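Local coordinates for actin-binding protein (Saccharomyces cerevisiae, PDB 1JO8) that regulates Arp2/3-mediated actin assembly in yeast, binding actin filaments and, through the SH3 domain described here, interacting with partner proteins such as Ark1, Prk1 and Srv2, at residues 1-7 against 52-58; 20-26 against 38-42. The contacts are given in a common frame with arbitrary orientation. Where two conformers were deposited one is given. Numbering follows the deposited sequence.

Contact 1 of 2, residues 1-7 against 52-58. With SO4 (sulfate ion), chain C.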
ATOM      1  N   PRO A   1      10.030   5.764   0.763  1.00  7.60           N
ATOM      2  CA  PRO A   1      10.004   4.967   2.002  1.00  6.77           C
ATOM      3  C   PRO A   1       9.134   3.743   1.801  1.00  6.52           C
ATOM      4  O   PRO A   1       8.486   3.568   0.767  1.00  7.37           O
ATOM      5  CB  PRO A   1       9.360   5.941   3.004  1.00  7.51           C
ATOM      6  CG  PRO A   1       8.374   6.677   2.204  1.00  8.99           C
ATOM      7  CD  PRO A   1       9.002   6.818   0.835  1.00  8.54           C
ATOM      8  N   TRP A   2       9.175   2.852   2.768  1.00  5.45           N
ATOM      9  CA  TRP A   2       8.260   1.725   2.864  1.00  5.54           C
ATOM     10  C   TRP A   2       7.377   1.878   4.104  1.00  6.09           C
ATOM     11  O   TRP A   2       7.641   2.681   4.986  1.00  6.97           O
ATOM     12  CB  TRP A   2       9.016   0.395   2.872  1.00  6.37           C
ATOM     13  CG  TRP A   2      10.011   0.198   3.997  1.00  6.31           C
ATOM     14  CD1 TRP A   2      11.339   0.500   3.972  1.00  6.86           C
ATOM     15  CD2 TRP A   2       9.766  -0.395   5.269  1.00  6.55           C
ATOM     16  NE1 TRP A   2      11.922   0.140   5.156  1.00  7.35           N
ATOM     17  CE2 TRP A   2      10.986  -0.426   5.966  1.00  6.84           C
ATOM     18  CE3 TRP A   2       8.642  -0.945   5.879  1.00  8.59           C
ATOM     19  CZ2 TRP A   2      11.101  -0.936   7.261  1.00  9.24           C
ATOM     20  CZ3 TRP A   2       8.769  -1.458   7.151  1.00  9.94           C
ATOM     21  CH2 TRP A   2       9.988  -1.445   7.824  1.00  9.84           C
ATOM     22  N   ALA A   3       6.318   1.094   4.141  1.00  5.71           N
ATOM     23  CA  ALA A   3       5.342   1.155   5.203  1.00  5.63           C
ATOM     24  C   ALA A   3       4.810  -0.221   5.548  1.00  5.99           C
ATOM     25  O   ALA A   3       4.950  -1.175   4.779  1.00  5.88           O
ATOM     26  CB  ALA A   3       4.181   2.050   4.762  1.00  6.57           C
ATOM     27  N   THR A   4       4.175  -0.308   6.704  1.00  6.66           N
ATOM     28  CA  THR A   4       3.537  -1.530   7.181  1.00  7.41           C
ATOM     29  C   THR A   4       2.031  -1.303   7.200  1.00  6.54           C
ATOM     30  O   THR A   4       1.557  -0.278   7.686  1.00  7.81           O
ATOM     31  CB  THR A   4       4.016  -1.878   8.600  1.00  7.96           C
ATOM     32  OG1 THR A   4       5.444  -1.994   8.586  1.00 10.52           O
ATOM     33  CG2 THR A   4       3.469  -3.216   9.042  1.00  9.93           C
ATOM     34  N   ALA A   5       1.283  -2.228   6.620  1.00  6.35           N
ATOM     35  CA  ALA A   5      -0.165  -2.128   6.632  1.00  6.50           C
ATOM     36  C   ALA A   5      -0.694  -2.253   8.045  1.00  6.95           C
ATOM     37  O   ALA A   5      -0.352  -3.175   8.794  1.00  7.64           O
ATOM     38  CB  ALA A   5      -0.754  -3.237   5.773  1.00  6.35           C
ATOM     39  N   GLU A   6      -1.555  -1.314   8.409  1.00  6.90           N
ATOM     40  CA  GLU A   6      -2.197  -1.350   9.720  1.00  9.36           C
ATOM     41  C   GLU A   6      -3.506  -2.125   9.681  1.00  8.63           C
ATOM     42  O   GLU A   6      -3.940  -2.638  10.716  1.00  8.82           O
ATOM     43  CB  GLU A   6      -2.498   0.069  10.162  1.00 11.24           C
ATOM     44  CG  GLU A   6      -1.271   0.888  10.509  0.50 13.59           C
ATOM     45  CD  GLU A   6      -0.783   0.625  11.921  0.60 15.91           C
ATOM     46  OE1 GLU A   6      -1.599   0.182  12.769  0.50 17.78           O
ATOM     47  OE2 GLU A   6       0.408   0.885  12.194  0.60 18.77           O
ATOM     48  N   TYR A   7      -4.133  -2.203   8.507  1.00  7.65           N
ATOM     49  CA  TYR A   7      -5.426  -2.861   8.339  1.00  8.15           C
ATOM     50  C   TYR A   7      -5.391  -3.549   6.994  1.00  8.74           C
ATOM     51  O   TYR A   7      -4.680  -3.101   6.095  1.00  8.04           O
ATOM     52  CB  TYR A   7      -6.584  -1.844   8.364  1.00  8.97           C
ATOM     53  CG  TYR A   7      -6.603  -0.996   9.609  1.00  9.43           C
ATOM     54  CD1 TYR A   7      -6.988  -1.562  10.805  1.00  9.87           C
ATOM     55  CD2 TYR A   7      -6.172   0.327   9.614  1.00 12.42           C
ATOM     56  CE1 TYR A   7      -7.008  -0.841  11.987  1.00 12.42           C
ATOM     57  CE2 TYR A   7      -6.167   1.065  10.811  1.00 13.14           C
ATOM     58  CZ  TYR A   7      -6.580   0.450  11.984  1.00 12.64           C
ATOM     59  OH  TYR A   7      -6.611   1.152  13.182  1.00 17.13           O
ATOM     60  N   ASN A  52      -4.278   6.024   4.585  1.00  8.47           N
ATOM     61  CA  ASN A  52      -4.544   5.774   5.989  1.00  9.25           C
ATOM     62  C   ASN A  52      -4.495   4.280   6.366  1.00  9.34           C
ATOM     63  O   ASN A  52      -4.587   3.924   7.531  1.00 10.23           O
ATOM     64  CB  ASN A  52      -5.888   6.434   6.425  1.00  9.63           C
ATOM     65  CG  ASN A  52      -5.920   8.001   6.175  0.60 10.51           C
ATOM     66  OD1 ASN A  52      -5.762   8.768   7.100  0.60 12.92           O
ATOM     67  ND2 ASN A  52      -6.115   8.435   4.921  0.75 10.04           N
ATOM     68  N   TYR A  53      -4.336   3.377   5.402  1.00  7.90           N
ATOM     69  CA  TYR A  53      -4.230   1.958   5.729  1.00  8.24           C
ATOM     70  C   TYR A  53      -2.820   1.532   6.141  1.00  7.92           C
ATOM     71  O   TYR A  53      -2.645   0.387   6.533  1.00  8.24           O
ATOM     72  CB  TYR A  53      -4.724   1.058   4.583  1.00  7.92           C
ATOM     73  CG  TYR A  53      -6.215   0.964   4.517  1.00  7.65           C
ATOM     74  CD1 TYR A  53      -6.991   2.044   4.107  1.00  8.77           C
ATOM     75  CD2 TYR A  53      -6.862  -0.189   4.870  1.00  7.71           C
ATOM     76  CE1 TYR A  53      -8.366   1.962   4.066  1.00  8.37           C
ATOM     77  CE2 TYR A  53      -8.233  -0.280   4.829  1.00  8.31           C
ATOM     78  CZ  TYR A  53      -8.981   0.803   4.430  1.00  7.79           C
ATOM     79  OH  TYR A  53     -10.360   0.695   4.413  1.00 10.79           O
ATOM     80  N   VAL A  54      -1.831   2.410   6.030  1.00  7.85           N
ATOM     81  CA  VAL A  54      -0.446   2.048   6.338  1.00  7.63           C
ATOM     82  C   VAL A  54       0.202   3.052   7.272  1.00  7.24           C
ATOM     83  O   VAL A  54      -0.260   4.182   7.424  1.00  9.57           O
ATOM     84  CB  VAL A  54       0.436   1.931   5.047  1.00  7.95           C
ATOM     85  CG1 VAL A  54      -0.241   1.076   3.982  1.00  8.53           C
ATOM     86  CG2 VAL A  54       0.756   3.288   4.491  1.00  8.27           C
ATOM     87  N   SER A  55       1.298   2.634   7.880  1.00  7.37           N
ATOM     88  CA  SER A  55       2.133   3.477   8.710  1.00  8.49           C
ATOM     89  C   SER A  55       3.583   3.345   8.235  1.00  8.23           C
ATOM     90  O   SER A  55       4.049   2.233   8.096  1.00  7.67           O
ATOM     91  CB  SER A  55       2.006   3.020  10.149  1.00 10.31           C
ATOM     92  OG  SER A  55       2.939   3.691  10.947  1.00 14.25           O
ATOM     93  N   LEU A  56       4.286   4.439   7.949  1.00  8.32           N
ATOM     94  CA  LEU A  56       5.660   4.326   7.430  1.00  9.16           C
ATOM     95  C   LEU A  56       6.553   3.568   8.408  1.00 10.69           C
ATOM     96  O   LEU A  56       6.432   3.689   9.628  1.00 11.01           O
ATOM     97  CB  LEU A  56       6.268   5.680   7.102  1.00  9.96           C
ATOM     98  CG  LEU A  56       5.493   6.521   6.102  1.00 10.22           C
ATOM     99  CD1 LEU A  56       6.352   7.715   5.696  1.00 12.53           C
ATOM    100  CD2 LEU A  56       5.096   5.767   4.870  1.00 11.19           C
ATOM    101  N   GLY A  57       7.437   2.748   7.852  1.00 12.28           N
ATOM    102  CA  GLY A  57       8.390   1.990   8.655  1.00 14.81           C
ATOM    103  C   GLY A  57       7.759   0.851   9.423  1.00 16.96           C
ATOM    104  O   GLY A  57       6.622   0.435   9.129  1.00 16.27           O
ATOM    105  N   ASN A  58       8.514   0.339  10.403  1.00 20.05           N
ATOM    106  CA  ASN A  58       8.106  -0.807  11.214  1.00 22.79           C
ATOM    107  C   ASN A  58       7.185  -0.385  12.348  1.00 23.86           C
ATOM    108  O   ASN A  58       7.390   0.664  12.976  1.00 25.59           O
ATOM    109  CB  ASN A  58       9.345  -1.577  11.742  1.00 23.74           C
ATOM    110  CG  ASN A  58       9.416  -3.000  11.219  0.50 24.94           C
ATOM    111  OD1 ASN A  58       8.408  -3.651  10.965  0.50 26.81           O
ATOM    112  ND2 ASN A  58      10.640  -3.490  11.052  0.60 27.02           N
TER
HETATM  113  S   SO4 C 401       0.705   6.557  11.703  0.70 23.01           S
HETATM  114  O1  SO4 C 401      -0.350   5.694  12.213  0.70 24.17           O
HETATM  115  O2  SO4 C 401       2.007   6.051  12.129  0.70 23.82           O
HETATM  116  O3  SO4 C 401       0.638   6.556  10.252  0.70 21.12           O
HETATM  117  O4  SO4 C 401       0.513   7.931  12.201  0.70 22.59           O

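Contact 2 of 2, residues 20-26 against 38-42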
ATOM      1  N   VAL A  20      -2.884  -7.385   3.445  1.00  7.20           N
ATOM      2  CA  VAL A  20      -3.394  -7.644   4.782  1.00  8.72           C
ATOM      3  C   VAL A  20      -2.525  -6.944   5.810  1.00  8.63           C
ATOM      4  O   VAL A  20      -1.387  -6.580   5.529  1.00  8.07           O
ATOM      5  CB  VAL A  20      -3.488  -9.157   5.095  1.00 10.02           C
ATOM      6  CG1 VAL A  20      -4.561  -9.799   4.224  1.00 11.51           C
ATOM      7  CG2 VAL A  20      -2.152  -9.838   4.911  1.00 11.83           C
ATOM      8  N   GLU A  21      -3.073  -6.760   7.002  1.00  8.47           N
ATOM      9  CA  GLU A  21      -2.373  -6.174   8.118  1.00  9.78           C
ATOM     10  C   GLU A  21      -0.997  -6.824   8.224  1.00  9.17           C
ATOM     11  O   GLU A  21      -0.853  -8.047   8.124  1.00  9.31           O
ATOM     12  CB  GLU A  21      -3.166  -6.430   9.414  1.00 11.37           C
ATOM     13  CG  GLU A  21      -2.631  -5.614  10.600  0.60 12.38           C
ATOM     14  CD  GLU A  21      -3.284  -5.927  11.936  0.60 17.13           C
ATOM     15  OE1 GLU A  21      -4.265  -6.687  11.940  0.50 20.63           O
ATOM     16  OE2 GLU A  21      -2.817  -5.407  12.977  0.65 19.20           O
ATOM     17  N   ASN A  22       0.007  -5.995   8.460  1.00  7.82           N
ATOM     18  CA  ASN A  22       1.398  -6.390   8.599  1.00  8.86           C
ATOM     19  C   ASN A  22       2.165  -6.633   7.327  1.00  8.53           C
ATOM     20  O   ASN A  22       3.377  -6.725   7.378  1.00  9.40           O
ATOM     21  CB  ASN A  22       1.592  -7.505   9.595  1.00 10.20           C
ATOM     22  CG  ASN A  22       1.248  -7.062  10.984  0.50 13.00           C
ATOM     23  OD1 ASN A  22       1.515  -5.911  11.370  0.60 14.46           O
ATOM     24  ND2 ASN A  22       0.596  -7.941  11.734  0.55 15.52           N
ATOM     25  N   ASP A  23       1.503  -6.647   6.186  1.00  7.40           N
ATOM     26  CA  ASP A  23       2.243  -6.679   4.931  1.00  6.99           C
ATOM     27  C   ASP A  23       2.990  -5.364   4.763  1.00  6.66           C
ATOM     28  O   ASP A  23       2.517  -4.317   5.182  1.00  7.11           O
ATOM     29  CB  ASP A  23       1.303  -6.830   3.734  1.00  7.04           C
ATOM     30  CG  ASP A  23       0.736  -8.194   3.567  1.00  8.87           C
ATOM     31  OD1 ASP A  23       1.216  -9.159   4.217  1.00  9.66           O
ATOM     32  OD2 ASP A  23      -0.210  -8.338   2.737  1.00  8.52           O
ATOM     33  N   LYS A  24       4.147  -5.413   4.131  1.00  5.82           N
ATOM     34  CA  LYS A  24       4.922  -4.229   3.823  1.00  5.68           C
ATOM     35  C   LYS A  24       4.667  -3.742   2.396  1.00  5.45           C
ATOM     36  O   LYS A  24       4.492  -4.542   1.478  1.00  5.89           O
ATOM     37  CB  LYS A  24       6.405  -4.504   4.018  1.00  5.88           C
ATOM     38  CG  LYS A  24       6.775  -4.702   5.471  1.00  7.46           C
ATOM     39  CD  LYS A  24       8.286  -4.956   5.580  1.00  9.20           C
ATOM     40  CE  LYS A  24       8.743  -5.098   7.030  1.00 11.11           C
ATOM     41  NZ  LYS A  24      10.223  -5.388   7.111  1.00 14.07           N
ATOM     42  N   ILE A  25       4.574  -2.432   2.246  1.00  5.29           N
ATOM     43  CA  ILE A  25       4.375  -1.784   0.957  1.00  6.23           C
ATOM     44  C   ILE A  25       5.628  -0.937   0.778  1.00  6.21           C
ATOM     45  O   ILE A  25       5.958  -0.117   1.634  1.00  7.02           O
ATOM     46  CB  ILE A  25       3.127  -0.898   0.957  1.00  6.59           C
ATOM     47  CG1 ILE A  25       1.867  -1.720   1.119  1.00  8.31           C
ATOM     48  CG2 ILE A  25       3.060  -0.163  -0.381  1.00  7.77           C
ATOM     49  CD1 ILE A  25       1.421  -2.071   2.537  0.65  8.46           C
ATOM     50  N   ILE A  26       6.325  -1.130  -0.328  1.00  6.10           N
ATOM     51  CA  ILE A  26       7.622  -0.521  -0.559  1.00  6.25           C
ATOM     52  C   ILE A  26       7.595   0.455  -1.728  1.00  6.05           C
ATOM     53  O   ILE A  26       6.650   0.486  -2.529  1.00  5.99           O
ATOM     54  CB  ILE A  26       8.719  -1.607  -0.762  1.00  6.92           C
ATOM     55  CG1 ILE A  26       8.590  -2.287  -2.115  1.00  7.53           C
ATOM     56  CG2 ILE A  26       8.672  -2.635   0.366  1.00  8.23           C
ATOM     57  CD1 ILE A  26       9.787  -3.196  -2.422  1.00  9.98           C
ATOM     58  N   GLY A  38       2.332   2.147  -4.476  1.00  5.03           N
ATOM     59  CA  GLY A  38       3.410   1.378  -3.904  1.00  5.89           C
ATOM     60  C   GLY A  38       3.465  -0.020  -4.475  1.00  5.33           C
ATOM     61  O   GLY A  38       2.658  -0.388  -5.331  1.00  5.70           O
ATOM     62  N   GLU A  39       4.414  -0.784  -3.966  1.00  5.92           N
ATOM     63  CA  GLU A  39       4.682  -2.136  -4.408  1.00  5.49           C
ATOM     64  C   GLU A  39       4.640  -3.073  -3.212  1.00  4.99           C
ATOM     65  O   GLU A  39       5.228  -2.791  -2.173  1.00  6.30           O
ATOM     66  CB  GLU A  39       6.059  -2.180  -5.049  1.00  6.07           C
ATOM     67  CG  GLU A  39       6.549  -3.575  -5.386  1.00  7.22           C
ATOM     68  CD  GLU A  39       7.979  -3.626  -5.903  1.00  9.03           C
ATOM     69  OE1 GLU A  39       8.497  -2.554  -6.291  1.00 11.05           O
ATOM     70  OE2 GLU A  39       8.547  -4.751  -5.972  1.00 10.03           O
ATOM     71  N   LEU A  40       3.963  -4.200  -3.314  1.00  5.51           N
ATOM     72  CA  LEU A  40       4.008  -5.124  -2.192  1.00  5.91           C
ATOM     73  C   LEU A  40       5.353  -5.803  -2.063  1.00  6.06           C
ATOM     74  O   LEU A  40       5.865  -6.379  -3.028  1.00  5.70           O
ATOM     75  CB  LEU A  40       2.947  -6.197  -2.292  1.00  7.52           C
ATOM     76  CG  LEU A  40       1.500  -5.732  -2.267  1.00  9.49           C
ATOM     77  CD1 LEU A  40       0.550  -6.930  -2.205  1.00 11.52           C
ATOM     78  CD2 LEU A  40       1.221  -4.773  -1.161  1.00 12.86           C
ATOM     79  N   GLU A  41       5.894  -5.820  -0.853  1.00  5.61           N
ATOM     80  CA  GLU A  41       7.095  -6.586  -0.607  1.00  6.22           C
ATOM     81  C   GLU A  41       6.874  -8.060  -0.961  1.00  5.62           C
ATOM     82  O   GLU A  41       7.776  -8.742  -1.470  1.00  6.64           O
ATOM     83  CB  GLU A  41       7.460  -6.485   0.885  1.00  6.53           C
ATOM     84  CG  GLU A  41       8.660  -7.329   1.265  1.00  7.80           C
ATOM     85  CD  GLU A  41       8.785  -7.680   2.758  0.50  9.36           C
ATOM     86  OE1 GLU A  41       7.794  -7.613   3.514  0.55  9.57           O
ATOM     87  OE2 GLU A  41       9.923  -7.987   3.186  0.50 11.77           O
ATOM     88  N   LYS A  42       5.698  -8.588  -0.661  1.00  5.59           N
ATOM     89  CA  LYS A  42       5.558 -10.042  -0.754  1.00  5.98           C
ATOM     90  C   LYS A  42       5.465 -10.603  -2.148  1.00  5.56           C
ATOM     91  O   LYS A  42       5.736 -11.792  -2.351  1.00  5.73           O
ATOM     92  CB  LYS A  42       4.389 -10.530   0.101  1.00  7.35           C
ATOM     93  CG  LYS A  42       3.040 -10.183  -0.450  1.00  9.03           C
ATOM     94  CD  LYS A  42       1.943 -10.463   0.595  1.00 10.20           C
ATOM     95  CE  LYS A  42       0.563 -10.234   0.064  1.00 12.04           C
ATOM     96  NZ  LYS A  42      -0.431 -10.548   1.118  1.00 11.51           N
TER
HETATM   97  O   HOH W   1       0.550 -11.863   3.765  1.00 18.79           O
HETATM   98  O   HOH W   2       3.786  -7.292   1.165  1.00  7.19           O
HETATM   99  O   HOH W   3       5.198  -8.112   3.457  1.00 10.48           O
HETATM  100  O   HOH W   4      10.734  -7.762   5.876  1.00 23.73           O

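Contact 1 of 2, residues 1-7 against 52-58
How a small domain joins its two chain ends is well illustrated by residues 1-7 and 52-58. The short strands 3-5 and 54-56 run antiparallel, their axes 4.4 Å apart at closest approach. Thr4 and Ser55 form the hydrogen-bonded pair (Thr4 N to Ser55 O and Ser55 N to Thr4 O, both 2.9 Å). Gly57 N to Trp2 O (2.9 Å) and Glu6 N to Tyr53 O (2.8 Å) extend the pairing beyond the strands.

Side-chain conformation adapts to this frame. The m rotamer of Thr4 places OG1 2.8 Å from Gly57 O, to which it donates a hydrogen bond. Ser55, on the same face, is t and donates from OG to O2 of a sulfate ion, probably from the crystallisation liquor, at 2.8 Å, while Glu6, m at both chi1 and chi2, lays OE2 3.4 Å from Ser55 CB. Ala5 and Val54 point to the other face, against Ile25. Trp2 starts away from its partner, but chi1 in the p well folds the indole back until Gly57 CA lies over its six-membered ring, 3.9 Å from the centroid, in a CH-pi contact. The positive phi of Gly57 (72°) by itself favours glycine. Tyr7 and Tyr53, both m, touch through Tyr7 CB and Tyr53 CD2 (3.9 Å), and Tyr9 packs edge-to-face with Tyr53.

Paired terminal strands beside a 3-10 turn are a hallmark of the SH3 fold; Tyr7 and Tyr53 probably correspond to the aromatic residues that in relatives line the proline-rich peptide groove.

Contact 2 of 2, residues 20-26 against 38-42
Direct bonds and four bridging waters link residues 20-26 to 38-42. Asp23 bonds in several directions: its OD2 accepts from Val20 N at 2.9 Å and from Lys42 NZ at 2.7 Å, the latter a salt bridge, while water 1 donates to Asp23 OD1 (2.8 Å) and accepts from Lys42 NZ (3.1 Å). The Val20 N to Asp23 OD2 bond adds to a type II beta turn, Val20 to Asp23, closed by Asp23 N to Val20 O at 3.0 Å, with Asn22 supplying the positive phi of its third position. In SH3 domains this is the diverging turn, and it leads here into strand 24-26, which pairs antiparallel with strand 38-40 as part of the hairpin spanning the n-Src loop. Ile26 and Glu39 satisfy each other twice, Ile26 N to Glu39 O at 2.7 Å and Glu39 N to Ile26 O at 2.9 Å. Ile25 and Leu40 share the buried face, touching through Ile25 CG1 and Leu40 CD2 (3.9 Å).

Just past the end of strand 38-40, Glu41 N donates to Lys24 O (3.0 Å). Lys24 O also accepts from water 2 (2.9 Å), which in turn accepts from Lys42 N at 2.9 Å. Water 3 joins Lys24 N (3.0 Å) to Glu41 OE1 (2.6 Å), and water 4 joins Lys24 NZ (2.7 Å) to Glu41 OE2 (2.8 Å).

In the fold
Both contacts belong to one antiparallel sheet, their centres 8 Å apart. Contact 1 pairs strands 3-5 and 54-56 from the two ends of the chain, while contact 2 joins 24-29 to 35-40, so both of its segments fall between those of contact 1 in sequence. Strands 3-5 and 24-29 are neighbours, probably hydrogen-bonded through Ala3 N to Ile25 O and Ala5 N to Asp23 O, both 2.8 Å. With 46-50 flanking 35-40 on its outer side, the sheet order is 46-50, 35-40, 24-29, 3-5, 54-56. A local hairpin and a closure between distant ends therefore merge into a single compact SH3 domain, the partner-binding module of the longer actin-binding protein.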